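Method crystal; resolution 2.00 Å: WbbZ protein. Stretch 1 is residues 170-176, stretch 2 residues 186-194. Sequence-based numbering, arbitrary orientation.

Stretch 1 170-176: ANCFRTD
Stretch 2, residues 186-194: ENNHDISLT

The side chain of Asn188 takes the place of a backbone strand partner, its carboxamide pairing with both peptide groups of Phe173: Phe173 N donates to Asn188 OD1 (2.7 Å), and Asn188 ND2 donates to Phe173 O (2.9 Å, nearly linear at 175°). Chi1 of -169° (t) and chi2 of 42° bring the amide into this position, with OD1 near the plane of the Phe173 ring, at its edge. Asn188 OD1 also lies 3.1 Å from Asn171 O, a close approach of two acceptors without a bond.

Stretch 1 enters as an extended strand at Ala170 and Asn171 (phi/psi -113/129 and -105/120); stretch 2 has no regular secondary structure. Asn171 lies beside Asn188 and Cys172 beside Asp190, each pair with CA atoms 4.8 Å apart, so the two stretches run in the same direction here. His189 N donates to Asn171 O (2.7 Å, 171°), and Cys172 CA approaches His189 O at 3.3 Å in a CA-H...O contact.

Asn171 (m) points toward stretch 2, placing its CB 3.5 Å from Asn187 O. Farther along, Asp190 (t, chi2 7°) accepts from the backbone: Thr175 N reaches Asp190 OD2 at 3.3 Å, bent to 140°. Thr175 (p) then packs against Leu193 (m, t), OG1 to CD1 3.4 Å. Together the stretches bury 453 Å².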

# COMPACT_ATOMS: atom_id res chain seq x y z
N ALA A 170 -18.59 -3.16 -0.29
CA ALA A 170 -17.22 -3.65 -0.41
C ALA A 170 -17.11 -4.99 0.30
O ALA A 170 -17.52 -5.11 1.46
CB ALA A 170 -16.22 -2.66 0.18
N ASN A 171 -16.56 -5.98 -0.39
CA ASN A 171 -16.29 -7.30 0.18
C ASN A 171 -14.79 -7.41 0.44
O ASN A 171 -13.99 -7.32 -0.50
CB ASN A 171 -16.76 -8.41 -0.75
CG ASN A 171 -18.27 -8.43 -0.92
OD1 ASN A 171 -19.01 -8.03 -0.02
ND2 ASN A 171 -18.73 -8.91 -2.07
N CYS A 172 -14.41 -7.62 1.70
CA CYS A 172 -13.00 -7.71 2.11
C CYS A 172 -12.82 -8.97 2.96
O CYS A 172 -12.71 -8.90 4.18
CB CYS A 172 -12.58 -6.44 2.86
SG CYS A 172 -12.89 -4.89 1.95
N PHE A 173 -12.77 -10.12 2.30
CA PHE A 173 -12.72 -11.40 2.98
C PHE A 173 -11.38 -12.10 2.75
O PHE A 173 -10.73 -11.94 1.71
CB PHE A 173 -13.85 -12.32 2.51
CG PHE A 173 -15.20 -11.88 3.00
CD1 PHE A 173 -15.69 -12.33 4.22
CD2 PHE A 173 -15.98 -11.03 2.24
CE1 PHE A 173 -16.93 -11.93 4.67
CE2 PHE A 173 -17.23 -10.62 2.69
CZ PHE A 173 -17.70 -11.08 3.90
N ARG A 174 -11.00 -12.89 3.74
CA ARG A 174 -9.75 -13.65 3.71
C ARG A 174 -9.72 -14.59 2.51
O ARG A 174 -10.64 -15.38 2.31
CB ARG A 174 -9.60 -14.43 5.02
CG ARG A 174 -8.25 -15.05 5.25
CD ARG A 174 -8.13 -15.52 6.69
NE ARG A 174 -6.93 -16.32 6.89
CZ ARG A 174 -6.89 -17.64 6.78
NH1 ARG A 174 -7.99 -18.31 6.48
NH2 ARG A 174 -5.75 -18.29 6.99
N THR A 175 -8.64 -14.50 1.72
CA THR A 175 -8.59 -15.20 0.44
C THR A 175 -8.56 -16.71 0.59
O THR A 175 -8.96 -17.43 -0.33
CB THR A 175 -7.36 -14.75 -0.35
OG1 THR A 175 -6.18 -14.96 0.44
CG2 THR A 175 -7.45 -13.28 -0.71
N ASP A 176 -8.09 -17.21 1.73
CA ASP A 176 -7.96 -18.64 1.97
C ASP A 176 -9.30 -19.36 1.86
O ASP A 176 -9.51 -20.16 0.95
CB ASP A 176 -7.33 -18.88 3.34
CG ASP A 176 -5.99 -18.19 3.49
OD1 ASP A 176 -4.97 -18.90 3.67
OD2 ASP A 176 -5.94 -16.94 3.40
N GLU A 186 -17.40 -12.93 -4.31
CA GLU A 186 -17.83 -12.08 -5.42
C GLU A 186 -16.72 -11.12 -5.82
O GLU A 186 -15.64 -11.53 -6.21
CB GLU A 186 -19.10 -11.31 -5.05
N ASN A 187 -17.01 -9.82 -5.72
CA ASN A 187 -16.00 -8.78 -5.95
C ASN A 187 -15.23 -8.58 -4.65
O ASN A 187 -15.42 -7.62 -3.91
CB ASN A 187 -16.65 -7.49 -6.42
CG ASN A 187 -16.62 -7.34 -7.93
OD1 ASN A 187 -17.44 -7.92 -8.64
ND2 ASN A 187 -15.68 -6.55 -8.42
N ASN A 188 -14.33 -9.53 -4.38
CA ASN A 188 -13.59 -9.54 -3.12
C ASN A 188 -12.28 -8.78 -3.26
O ASN A 188 -11.53 -8.98 -4.22
CB ASN A 188 -13.30 -10.97 -2.67
CG ASN A 188 -12.77 -11.03 -1.24
OD1 ASN A 188 -13.27 -10.33 -0.36
ND2 ASN A 188 -11.74 -11.84 -1.01
N HIS A 189 -12.01 -7.91 -2.29
CA HIS A 189 -10.76 -7.16 -2.20
C HIS A 189 -10.16 -7.41 -0.82
O HIS A 189 -10.56 -6.76 0.15
CB HIS A 189 -10.99 -5.67 -2.44
CG HIS A 189 -11.59 -5.35 -3.78
ND1 HIS A 189 -12.92 -5.56 -4.06
CD2 HIS A 189 -11.04 -4.83 -4.90
CE1 HIS A 189 -13.16 -5.19 -5.31
NE2 HIS A 189 -12.04 -4.74 -5.84
N ASP A 190 -9.22 -8.35 -0.72
CA ASP A 190 -8.57 -8.64 0.56
C ASP A 190 -7.45 -7.62 0.78
O ASP A 190 -6.26 -7.91 0.63
CB ASP A 190 -8.04 -10.07 0.58
CG ASP A 190 -7.70 -10.54 1.98
OD1 ASP A 190 -8.00 -9.81 2.95
OD2 ASP A 190 -7.13 -11.65 2.12
N ILE A 191 -7.86 -6.40 1.13
CA ILE A 191 -6.92 -5.30 1.26
C ILE A 191 -5.95 -5.48 2.42
O ILE A 191 -4.94 -4.77 2.48
CB ILE A 191 -7.68 -3.97 1.40
CG1 ILE A 191 -8.60 -4.01 2.63
CG2 ILE A 191 -8.48 -3.68 0.13
CD1 ILE A 191 -9.26 -2.69 2.96
N SER A 192 -6.23 -6.41 3.33
CA SER A 192 -5.27 -6.73 4.38
C SER A 192 -4.02 -7.38 3.81
O SER A 192 -2.92 -7.16 4.32
CB SER A 192 -5.91 -7.65 5.42
OG SER A 192 -7.05 -7.04 6.01
N LEU A 193 -4.16 -8.17 2.74
CA LEU A 193 -3.04 -8.91 2.17
C LEU A 193 -2.24 -8.10 1.15
O LEU A 193 -1.57 -8.69 0.30
CB LEU A 193 -3.52 -10.21 1.54
CG LEU A 193 -3.83 -11.37 2.48
CD1 LEU A 193 -4.05 -12.65 1.69
CD2 LEU A 193 -2.71 -11.55 3.50
N THR A 194 -2.29 -6.77 1.23
CA THR A 194 -1.53 -5.94 0.30
C THR A 194 -0.06 -5.93 0.69
O THR A 194 0.77 -6.56 0.02
CB THR A 194 -2.10 -4.52 0.26
OG1 THR A 194 -2.18 -3.99 1.60
CG2 THR A 194 -3.50 -4.55 -0.35